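Long-range contacts in CRISPR-associated protein CasA/Cse1 (Thermus thermophilus, PDB 4EJ3), which is part of the Cascade ribonucleoprotein complex and probably acts in CRISPR-based adaptive immunity against viruses and plasmids: residues 131-136 against 267-272; 332-337 against 371-376; 44-49 against 98-103; 28-33 against 52-57. All coordinates share one frame; numbering follows the deposited sequence.

Contact 1. Residues 131-136 against 267-272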
# COMPACT_ATOMS: atom_id res chain seq x y z
N LEU A 131 -10.69 23.02 12.88
CA LEU A 131 -10.25 22.90 11.51
C LEU A 131 -11.30 22.10 10.75
O LEU A 131 -12.01 21.29 11.36
CB LEU A 131 -8.89 22.19 11.43
CG LEU A 131 -7.66 22.98 11.88
CD1 LEU A 131 -6.47 22.05 11.98
CD2 LEU A 131 -7.37 24.15 10.93
N PRO A 132 -11.41 22.32 9.43
CA PRO A 132 -12.38 21.58 8.62
C PRO A 132 -12.00 20.10 8.51
O PRO A 132 -10.83 19.74 8.61
CB PRO A 132 -12.30 22.27 7.26
CG PRO A 132 -10.91 22.83 7.20
CD PRO A 132 -10.55 23.19 8.60
N TRP A 133 -13.01 19.25 8.31
CA TRP A 133 -12.79 17.80 8.24
C TRP A 133 -12.02 17.41 6.99
O TRP A 133 -11.37 16.36 6.96
CB TRP A 133 -14.12 17.05 8.32
CG TRP A 133 -14.91 17.04 7.05
CD1 TRP A 133 -15.84 17.94 6.68
CD2 TRP A 133 -14.83 16.07 6.00
NE1 TRP A 133 -16.36 17.61 5.45
CE2 TRP A 133 -15.75 16.46 5.01
CE3 TRP A 133 -14.06 14.92 5.79
CZ2 TRP A 133 -15.94 15.74 3.83
CZ3 TRP A 133 -14.25 14.20 4.62
CH2 TRP A 133 -15.18 14.61 3.65
N SER A 134 -12.08 18.26 5.97
CA SER A 134 -11.30 18.07 4.75
C SER A 134 -9.79 18.00 4.99
O SER A 134 -9.06 17.51 4.13
CB SER A 134 -11.61 19.18 3.72
OG SER A 134 -11.27 20.48 4.19
N LYS A 135 -9.33 18.47 6.15
CA LYS A 135 -7.90 18.38 6.49
C LYS A 135 -7.45 16.93 6.74
O LYS A 135 -6.26 16.63 6.63
CB LYS A 135 -7.53 19.25 7.72
CG LYS A 135 -6.13 19.90 7.61
CD LYS A 135 -5.19 19.65 8.81
CE LYS A 135 -3.71 19.71 8.34
NZ LYS A 135 -2.68 19.75 9.44
N LEU A 136 -8.39 16.05 7.08
CA LEU A 136 -8.09 14.62 7.24
C LEU A 136 -7.74 13.95 5.91
O LEU A 136 -7.09 12.90 5.89
CB LEU A 136 -9.28 13.87 7.85
CG LEU A 136 -9.77 14.33 9.21
CD1 LEU A 136 -11.04 13.57 9.58
CD2 LEU A 136 -8.69 14.12 10.25
N ASP A 267 -26.57 15.73 12.08
CA ASP A 267 -26.63 14.53 11.23
C ASP A 267 -25.46 14.45 10.24
O ASP A 267 -25.61 13.95 9.12
CB ASP A 267 -28.00 14.44 10.51
CG ASP A 267 -28.27 15.62 9.57
OD1 ASP A 267 -27.55 16.65 9.61
OD2 ASP A 267 -29.25 15.50 8.78
N GLY A 268 -24.30 14.92 10.67
CA GLY A 268 -23.08 14.92 9.84
C GLY A 268 -21.92 15.61 10.54
O GLY A 268 -22.01 15.95 11.71
N VAL A 269 -20.82 15.81 9.82
CA VAL A 269 -19.62 16.48 10.36
C VAL A 269 -19.02 17.46 9.36
O VAL A 269 -18.89 17.12 8.18
CB VAL A 269 -18.50 15.47 10.74
CG1 VAL A 269 -17.14 16.15 10.79
CG2 VAL A 269 -18.82 14.81 12.06
N ARG A 270 -18.66 18.65 9.83
CA ARG A 270 -17.88 19.60 9.04
C ARG A 270 -16.57 20.06 9.71
O ARG A 270 -15.60 20.36 9.01
CB ARG A 270 -18.74 20.81 8.65
CG ARG A 270 -19.67 20.52 7.47
CD ARG A 270 -20.36 21.76 6.90
NE ARG A 270 -21.61 22.06 7.61
CZ ARG A 270 -22.00 23.27 8.03
NH1 ARG A 270 -21.26 24.36 7.80
NH2 ARG A 270 -23.16 23.38 8.68
N PHE A 271 -16.54 20.09 11.04
CA PHE A 271 -15.39 20.62 11.78
C PHE A 271 -14.84 19.68 12.84
O PHE A 271 -15.52 18.74 13.27
CB PHE A 271 -15.77 21.95 12.43
CG PHE A 271 -16.02 23.03 11.44
CD1 PHE A 271 -14.96 23.70 10.84
CD2 PHE A 271 -17.32 23.38 11.09
CE1 PHE A 271 -15.19 24.71 9.92
CE2 PHE A 271 -17.56 24.40 10.17
CZ PHE A 271 -16.49 25.06 9.58
N MET A 272 -13.62 19.96 13.29
CA MET A 272 -12.94 19.10 14.25
C MET A 272 -11.86 19.84 15.03
O MET A 272 -11.23 20.76 14.52
CB MET A 272 -12.29 17.92 13.53
CG MET A 272 -11.32 18.33 12.41
SD MET A 272 -10.37 16.97 11.72
CE MET A 272 -9.05 17.82 10.86

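Contact 2. Residues 332-337 against 371-376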
# COMPACT_ATOMS: atom_id res chain seq x y z
N HIS A 332 3.52 -15.03 4.09
CA HIS A 332 2.44 -15.83 4.67
C HIS A 332 1.54 -16.43 3.60
O HIS A 332 1.22 -17.61 3.64
CB HIS A 332 1.62 -14.94 5.62
CG HIS A 332 0.40 -15.59 6.20
ND1 HIS A 332 0.47 -16.58 7.15
CD2 HIS A 332 -0.92 -15.34 6.01
CE1 HIS A 332 -0.75 -16.94 7.51
NE2 HIS A 332 -1.61 -16.20 6.83
N ALA A 333 1.15 -15.60 2.63
CA ALA A 333 0.17 -15.99 1.63
C ALA A 333 0.72 -17.03 0.66
O ALA A 333 0.01 -17.95 0.26
CB ALA A 333 -0.34 -14.77 0.88
N GLU A 334 1.99 -16.88 0.28
CA GLU A 334 2.62 -17.78 -0.68
C GLU A 334 2.82 -19.17 -0.10
O GLU A 334 2.65 -20.17 -0.79
CB GLU A 334 3.97 -17.21 -1.15
CG GLU A 334 4.50 -17.81 -2.47
CD GLU A 334 5.23 -19.15 -2.29
OE1 GLU A 334 5.77 -19.41 -1.18
OE2 GLU A 334 5.26 -19.93 -3.27
N ASN A 335 3.21 -19.22 1.17
CA ASN A 335 3.33 -20.47 1.88
C ASN A 335 1.97 -21.14 1.99
O ASN A 335 1.81 -22.32 1.67
CB ASN A 335 3.92 -20.26 3.27
CG ASN A 335 4.39 -21.57 3.92
OD1 ASN A 335 5.29 -22.25 3.40
ND2 ASN A 335 3.77 -21.92 5.04
N LEU A 336 0.97 -20.36 2.41
CA LEU A 336 -0.40 -20.85 2.48
C LEU A 336 -0.94 -21.31 1.12
O LEU A 336 -1.71 -22.25 1.04
CB LEU A 336 -1.32 -19.78 3.08
CG LEU A 336 -2.78 -20.17 3.33
CD1 LEU A 336 -2.90 -21.44 4.18
CD2 LEU A 336 -3.51 -19.01 3.98
N GLN A 337 -0.52 -20.64 0.05
CA GLN A 337 -0.89 -21.06 -1.30
C GLN A 337 -0.28 -22.43 -1.60
O GLN A 337 -0.90 -23.25 -2.27
CB GLN A 337 -0.42 -20.05 -2.35
CG GLN A 337 -1.08 -20.22 -3.70
CD GLN A 337 -0.57 -19.22 -4.71
OE1 GLN A 337 0.62 -18.92 -4.76
NE2 GLN A 337 -1.48 -18.70 -5.54
N TYR A 371 -1.45 -7.40 -9.20
CA TYR A 371 -0.45 -8.33 -9.71
C TYR A 371 -0.93 -9.73 -9.39
O TYR A 371 -1.60 -9.94 -8.38
CB TYR A 371 0.90 -8.10 -9.03
CG TYR A 371 1.51 -6.73 -9.26
CD1 TYR A 371 2.04 -6.40 -10.50
CD2 TYR A 371 1.55 -5.77 -8.25
CE1 TYR A 371 2.58 -5.15 -10.73
CE2 TYR A 371 2.10 -4.52 -8.47
CZ TYR A 371 2.61 -4.22 -9.72
OH TYR A 371 3.17 -2.99 -9.98
N PRO A 372 -0.59 -10.71 -10.23
CA PRO A 372 -0.86 -12.08 -9.81
C PRO A 372 0.12 -12.49 -8.71
O PRO A 372 1.20 -11.90 -8.59
CB PRO A 372 -0.62 -12.88 -11.08
CG PRO A 372 0.38 -12.11 -11.82
CD PRO A 372 0.08 -10.67 -11.54
N LEU A 373 -0.27 -13.46 -7.90
CA LEU A 373 0.59 -14.02 -6.87
C LEU A 373 0.84 -15.46 -7.30
O LEU A 373 0.11 -16.38 -6.92
CB LEU A 373 -0.08 -13.94 -5.50
CG LEU A 373 0.82 -13.88 -4.27
CD1 LEU A 373 0.00 -13.55 -3.04
CD2 LEU A 373 1.57 -15.18 -4.07
N PRO A 374 1.87 -15.66 -8.15
CA PRO A 374 2.12 -16.95 -8.80
C PRO A 374 2.55 -18.04 -7.82
O PRO A 374 3.31 -17.77 -6.89
CB PRO A 374 3.26 -16.64 -9.76
CG PRO A 374 3.99 -15.53 -9.10
CD PRO A 374 2.94 -14.69 -8.45
N SER A 375 2.08 -19.26 -8.05
CA SER A 375 2.44 -20.39 -7.18
C SER A 375 3.94 -20.61 -7.22
O SER A 375 4.56 -20.50 -8.28
CB SER A 375 1.69 -21.67 -7.59
OG SER A 375 2.47 -22.46 -8.48
N GLY A 376 4.53 -20.91 -6.06
CA GLY A 376 5.96 -21.17 -5.98
C GLY A 376 6.81 -19.97 -6.35
O GLY A 376 7.86 -20.12 -6.98

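Contact 3. Residues 44-49 against 98-103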
# COMPACT_ATOMS: atom_id res chain seq x y z
N LEU A 44 -16.71 -8.98 9.88
CA LEU A 44 -15.92 -10.10 10.40
C LEU A 44 -16.71 -11.42 10.43
O LEU A 44 -16.31 -12.42 9.82
CB LEU A 44 -15.36 -9.79 11.79
CG LEU A 44 -14.27 -8.72 11.84
CD1 LEU A 44 -13.80 -8.52 13.26
CD2 LEU A 44 -13.11 -9.10 10.94
N LEU A 45 -17.84 -11.41 11.13
CA LEU A 45 -18.61 -12.64 11.35
C LEU A 45 -19.11 -13.26 10.04
O LEU A 45 -19.12 -14.49 9.93
CB LEU A 45 -19.77 -12.38 12.32
CG LEU A 45 -19.32 -12.02 13.75
CD1 LEU A 45 -20.51 -11.87 14.70
CD2 LEU A 45 -18.33 -13.04 14.29
N ARG A 46 -19.47 -12.43 9.07
CA ARG A 46 -19.99 -12.91 7.77
C ARG A 46 -19.11 -12.50 6.56
O ARG A 46 -19.61 -12.15 5.50
CB ARG A 46 -21.47 -12.49 7.64
CG ARG A 46 -22.41 -13.58 8.25
CD ARG A 46 -23.77 -13.10 8.79
NE ARG A 46 -23.76 -12.68 10.21
CZ ARG A 46 -23.56 -13.47 11.27
NH1 ARG A 46 -23.31 -14.78 11.15
NH2 ARG A 46 -23.59 -12.94 12.50
N ALA A 47 -17.80 -12.62 6.73
CA ALA A 47 -16.82 -12.20 5.72
C ALA A 47 -16.91 -12.93 4.36
O ALA A 47 -16.60 -12.35 3.31
CB ALA A 47 -15.41 -12.35 6.29
N HIS A 48 -17.31 -14.19 4.39
CA HIS A 48 -17.38 -15.04 3.19
C HIS A 48 -18.44 -14.60 2.18
O HIS A 48 -18.38 -15.00 1.02
CB HIS A 48 -17.63 -16.50 3.59
CG HIS A 48 -18.75 -16.68 4.56
ND1 HIS A 48 -18.57 -16.62 5.93
CD2 HIS A 48 -20.07 -16.90 4.37
CE1 HIS A 48 -19.73 -16.80 6.53
NE2 HIS A 48 -20.66 -16.97 5.61
N GLU A 49 -19.41 -13.81 2.63
CA GLU A 49 -20.48 -13.34 1.75
C GLU A 49 -20.10 -12.13 0.89
O GLU A 49 -20.88 -11.71 0.05
CB GLU A 49 -21.73 -12.97 2.56
CG GLU A 49 -22.39 -14.11 3.35
CD GLU A 49 -23.73 -13.70 3.97
OE1 GLU A 49 -23.87 -13.80 5.22
OE2 GLU A 49 -24.63 -13.27 3.19
N PRO A 98 -15.29 -16.21 19.96
CA PRO A 98 -14.31 -15.27 20.49
C PRO A 98 -14.32 -13.90 19.81
O PRO A 98 -13.82 -12.94 20.40
CB PRO A 98 -12.97 -15.98 20.25
CG PRO A 98 -13.31 -17.40 20.02
CD PRO A 98 -14.64 -17.37 19.35
N ILE A 99 -14.87 -13.80 18.60
CA ILE A 99 -15.07 -12.50 17.95
C ILE A 99 -16.18 -11.76 18.68
O ILE A 99 -16.04 -10.59 19.03
CB ILE A 99 -15.41 -12.62 16.43
CG1 ILE A 99 -14.26 -13.27 15.65
CG2 ILE A 99 -15.73 -11.27 15.82
CD1 ILE A 99 -12.93 -12.58 15.82
N ARG A 100 -17.29 -12.45 18.94
CA ARG A 100 -18.42 -11.84 19.63
C ARG A 100 -18.08 -11.45 21.06
O ARG A 100 -18.42 -10.37 21.51
CB ARG A 100 -19.65 -12.75 19.59
CG ARG A 100 -20.58 -12.46 18.41
CD ARG A 100 -21.86 -13.26 18.51
NE ARG A 100 -21.59 -14.70 18.45
CZ ARG A 100 -21.70 -15.46 17.36
NH1 ARG A 100 -22.11 -14.95 16.20
NH2 ARG A 100 -21.41 -16.76 17.44
N ASP A 101 -17.40 -12.34 21.78
CA ASP A 101 -16.99 -12.04 23.15
C ASP A 101 -16.09 -10.80 23.18
O ASP A 101 -16.20 -9.97 24.09
CB ASP A 101 -16.28 -13.25 23.81
CG ASP A 101 -17.17 -14.51 23.90
OD1 ASP A 101 -18.40 -14.36 24.16
OD2 ASP A 101 -16.66 -15.65 23.71
N TYR A 102 -15.21 -10.68 22.18
CA TYR A 102 -14.29 -9.54 22.10
C TYR A 102 -15.01 -8.25 21.74
O TYR A 102 -14.72 -7.20 22.31
CB TYR A 102 -13.18 -9.80 21.08
CG TYR A 102 -12.06 -8.78 21.11
CD1 TYR A 102 -11.04 -8.87 22.06
CD2 TYR A 102 -12.02 -7.72 20.20
CE1 TYR A 102 -10.01 -7.93 22.09
CE2 TYR A 102 -10.99 -6.78 20.22
CZ TYR A 102 -9.99 -6.89 21.17
OH TYR A 102 -8.97 -5.97 21.19
N LEU A 103 -15.94 -8.34 20.79
CA LEU A 103 -16.66 -7.16 20.32
C LEU A 103 -17.61 -6.64 21.40
O LEU A 103 -17.79 -5.43 21.55
CB LEU A 103 -17.41 -7.45 19.02
CG LEU A 103 -16.57 -7.65 17.74
CD1 LEU A 103 -17.44 -7.99 16.54
CD2 LEU A 103 -15.70 -6.44 17.42

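Contact 4. Residues 28-33 against 52-57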
# COMPACT_ATOMS: atom_id res chain seq x y z
N PRO A 28 -17.58 -0.10 3.17
CA PRO A 28 -18.16 -0.45 1.87
C PRO A 28 -17.65 -1.78 1.32
O PRO A 28 -16.45 -1.95 1.06
CB PRO A 28 -17.71 0.70 0.95
CG PRO A 28 -16.85 1.58 1.77
CD PRO A 28 -16.49 0.86 3.01
N VAL A 29 -18.57 -2.72 1.14
CA VAL A 29 -18.23 -4.08 0.72
C VAL A 29 -19.07 -4.44 -0.49
O VAL A 29 -20.14 -3.88 -0.69
CB VAL A 29 -18.47 -5.11 1.85
CG1 VAL A 29 -17.55 -4.86 3.02
CG2 VAL A 29 -19.93 -5.10 2.31
N LEU A 30 -18.58 -5.36 -1.30
CA LEU A 30 -19.28 -5.80 -2.50
C LEU A 30 -20.02 -7.09 -2.19
O LEU A 30 -19.41 -8.11 -1.90
CB LEU A 30 -18.28 -6.00 -3.64
CG LEU A 30 -18.83 -6.37 -5.01
CD1 LEU A 30 -19.79 -5.31 -5.55
CD2 LEU A 30 -17.67 -6.58 -5.97
N LYS A 31 -21.35 -7.04 -2.24
CA LYS A 31 -22.20 -8.20 -1.97
C LYS A 31 -23.04 -8.49 -3.20
O LYS A 31 -23.90 -7.69 -3.57
CB LYS A 31 -23.11 -7.92 -0.77
CG LYS A 31 -23.69 -9.16 -0.11
CD LYS A 31 -24.72 -8.75 0.95
CE LYS A 31 -25.52 -9.94 1.46
NZ LYS A 31 -26.90 -9.53 1.89
N GLY A 32 -22.77 -9.62 -3.85
CA GLY A 32 -23.49 -10.02 -5.06
C GLY A 32 -23.44 -9.00 -6.19
O GLY A 32 -24.45 -8.77 -6.86
N GLY A 33 -22.27 -8.38 -6.40
CA GLY A 33 -22.08 -7.38 -7.46
C GLY A 33 -22.62 -6.01 -7.09
O GLY A 33 -22.71 -5.11 -7.93
N ARG A 52 -15.16 -8.34 -1.72
CA ARG A 52 -14.10 -7.50 -1.14
C ARG A 52 -14.61 -6.20 -0.54
O ARG A 52 -15.75 -5.81 -0.75
CB ARG A 52 -13.02 -7.18 -2.18
CG ARG A 52 -13.53 -6.47 -3.40
CD ARG A 52 -12.44 -6.29 -4.45
NE ARG A 52 -12.99 -5.66 -5.64
CZ ARG A 52 -13.72 -6.29 -6.58
NH1 ARG A 52 -14.00 -7.58 -6.47
NH2 ARG A 52 -14.17 -5.61 -7.63
N ILE A 53 -13.74 -5.54 0.23
CA ILE A 53 -13.91 -4.14 0.58
C ILE A 53 -13.75 -3.34 -0.71
O ILE A 53 -12.75 -3.48 -1.43
CB ILE A 53 -12.89 -3.68 1.64
CG1 ILE A 53 -13.36 -4.12 3.03
CG2 ILE A 53 -12.70 -2.16 1.60
CD1 ILE A 53 -12.25 -4.21 4.06
N GLU A 54 -14.75 -2.54 -1.03
CA GLU A 54 -14.83 -1.88 -2.33
C GLU A 54 -14.89 -0.37 -2.15
O GLU A 54 -15.94 0.19 -1.85
CB GLU A 54 -16.04 -2.40 -3.11
CG GLU A 54 -16.07 -1.95 -4.57
CD GLU A 54 -14.98 -2.61 -5.41
OE1 GLU A 54 -14.91 -3.85 -5.42
OE2 GLU A 54 -14.19 -1.89 -6.06
N THR A 55 -13.76 0.28 -2.33
CA THR A 55 -13.69 1.72 -2.17
C THR A 55 -12.78 2.33 -3.22
O THR A 55 -11.78 1.72 -3.62
CB THR A 55 -13.20 2.11 -0.77
OG1 THR A 55 -13.12 3.53 -0.68
CG2 THR A 55 -11.82 1.49 -0.48
N PRO A 56 -13.14 3.53 -3.71
CA PRO A 56 -12.30 4.21 -4.69
C PRO A 56 -10.92 4.60 -4.15
O PRO A 56 -9.96 4.61 -4.90
CB PRO A 56 -13.11 5.46 -5.04
CG PRO A 56 -14.51 5.15 -4.64
CD PRO A 56 -14.42 4.23 -3.48
N SER A 57 -10.83 4.92 -2.86
CA SER A 57 -9.57 5.31 -2.26
C SER A 57 -8.78 4.08 -1.85
O SER A 57 -9.23 3.32 -1.00
CB SER A 57 -9.80 6.17 -1.02
OG SER A 57 -8.59 6.33 -0.31

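Contact 1. Residues 131-136 against 267-272
Leu131 and Met272 make an antiparallel hydrogen-bonded pair that adds the two-residue strand 131-132 to strand 269-281 in a mixed beta sheet. Both bonds of the pair are present: Leu131 N lies 2.8 Å from Met272 O, in the carbonyl plane, and Met272 N lies 2.8 Å from Leu131 O. Pro132 and Phe271 follow as a non-hydrogen-bonded pair. Beyond them the chain turns into the 3-10 segment 133-135, where Trp133 N still reaches Arg270 O at 2.9 Å, from 40° above the carbonyl plane.

The tight part is built round Met272. A chi1 of 56° sets its CG between the backbone N and the carbonyl carbon, and the chain then extends past Leu136, the two side chains sliding by each other in opposite directions. SD comes to 3.6 Å from Leu136 CD2, and CE to 3.8 Å from Lys135 CB. Val260 of strand 258-264 also packs on Met272.

The looser side belongs to Arg270 and Phe271, both partly exposed. Both side chains start out away from 131-136, but an edge of the Phe271 ring stays beside Leu131 O. Arg270 forms its salt bridge with Glu265, outside the contact. Back on the buried side, Trp133 rests its CB 4.0 Å from Val269 CG1 and gives its indole N-H to Pro158 O. Edge-on and in the plane of the indole, Arg270 O sits 3.4 Å from Trp133 CD1.

Contact 2. Residues 332-337 against 371-376
Gln337, on helix 328-341, reaches across to the backbone of Leu373, near the end of strand 362-372. This is the polar part of the contact. Gln337 CG stands opposite the backbone N (chi1 -164°) and the rest of the chain is extended, which carries the amide straight out from the helix. NE2 donates to Leu373 O at 3.1 Å with an N-H...O angle of 151°. The acceptor lies within about 10° of the amide plane, and the nitrogen is almost in line with the carbonyl bond. The same NE2 also bonds to Gly347 O, so two backbone carbonyls hold the amide's rotation, with Gln337 OE1 left beside Ser375 CA at 3.4 Å.

The apolar part belongs to Leu373, whose side chain points back at the helix and divides its two methyls. CD1 packs 4.1 Å from Ala333 CB, while CD2 has two neighbours, Gln337 OE1 at 3.9 Å and Glu334 CG at 4.2 Å.

The charged part is Glu334. Its chain bends at chi2, swinging the carboxylate toward the turn at Gly376, with OE2 3.0 Å from Gly376 N.

Around these atoms, Leu373 also touches Leu330 of the same helix and pairs by backbone with Ile349. Leu336 faces Val85, Leu86 and Trp89 of helix 82-91, whereas Pro372 and Pro374 lean on Phe453 of helix 437-454. The contact thus ties helix 328-341 to the chain near the end of an outer strand of the three-stranded antiparallel sheet, between two further helices.

Contact 3. Residues 44-49 against 98-103
Leu45 and Ile99 meet where the end of the short helix 40-45 packs against helix 97-106, a helix-helix contact made without any hydrogen bond between the two segments. Their CA atoms are 7.5 Å apart, and the two side chains slide past each other in opposite directions, so that a Leu45 methyl lies against the flank of Ile99 at CB and CG2.

Leu45 carries most of the contact by its fork. CG stands anti to the carbonyl carbon (chi1 -66°), which points the fork at helix 97-106, and the two methyls go to different partners. CD2 is laid alongside the beta-branch of Ile99, 3.5 Å from Ile99 CG2. CD1 meets the next residue along the helix, Arg100, whose chain crosses Leu45 at about a right angle; Leu45 CD1 is 3.8 Å from Arg100 CG. Leu44 adds a lighter touch, its CD1 4.2 Å from the same Ile99 CG2. Leu72 and Ala75 of helix 58-75 also pack on Ile99, so this residue is covered by a further helix.

The polar edge of the contact is formed by two guanidinium groups. Arg46, the first residue to leave helical geometry, folds one face of its group over its neighbour, with Leu45 CB 3.9 Å above the plane and displaced from the middle of the group. Arg100 bends at chi3 (-63°) and forms a salt bridge through NH2 with Asp97, which probably offsets the like charge nearby. The two groups approach edge to edge, each near the plane of the other, with Arg46 NH2 4.5 Å from Arg100 NH1.

Contact 4. Residues 28-33 against 52-57
A single beta bridge between Val29 and Ile53 joins strand 27-31 to the loop that leads into helix 58-75. The CA atoms of the bridged pair are 4.3 Å apart, and the residues on either side supply its hydrogen bonds: Glu54 N to Pro28 O at 2.8 Å, and Leu30 N to Arg52 O at 2.9 Å. The first donor is tilted 33° from the carbonyl plane, whereas the second is close to the line of the carbonyl bond. Pro28 thus faces Glu54 and Leu30 faces Arg52, which shows that the chains run in opposite senses.

Strand 27-31 also forms a beta hairpin with strand 34-38, turning through Gly32 and Gly33; Val29 pairs by backbone with Val36, so the loop lines the other edge of the strand.

On one side of the bridged backbones, Leu30, Arg52 and Glu54 stand side by side and point the same way. Leu30 CD2 lies over one face of the Arg52 guanidinium, 3.8 Å from Arg52 NH1, and is 3.9 Å from Glu54 OE1. That carboxylate forms a salt bridge with Arg52 NE, which holds the flat group in place against the leucine. Pro28 CB approaches the backbone of the loop, 3.4 Å from Glu54 O.

Pro28 and Ile53 both touch Leu64 of helix 58-75. At the start of that helix Ser57 is the N-cap, its OG accepting from Glu60 N.

In the fold
Contact 3 has a buried leucine-isoleucine centre with a more exposed charged edge, whereas contacts 1, 2 and 4 are partly buried. Contacts 1 and 3 are centred about 25 Å from the chain's centre, contacts 2 and 4 about 17 Å. Contacts 1 and 4 rely on backbone pairing: two successive bridges extend a sheet in contact 1, a lone bridge fixes a loop in contact 4. Contact 2 uses a side-chain amide to hold a strand end to a helix. Contacts 3 and 4 touch, Glu49 O lying 3.8 Å from Lys31 CG, and both pack on helix 58-75; their segments alternate along the chain. Contacts 1 and 2 are on opposite sides of the chain's centre.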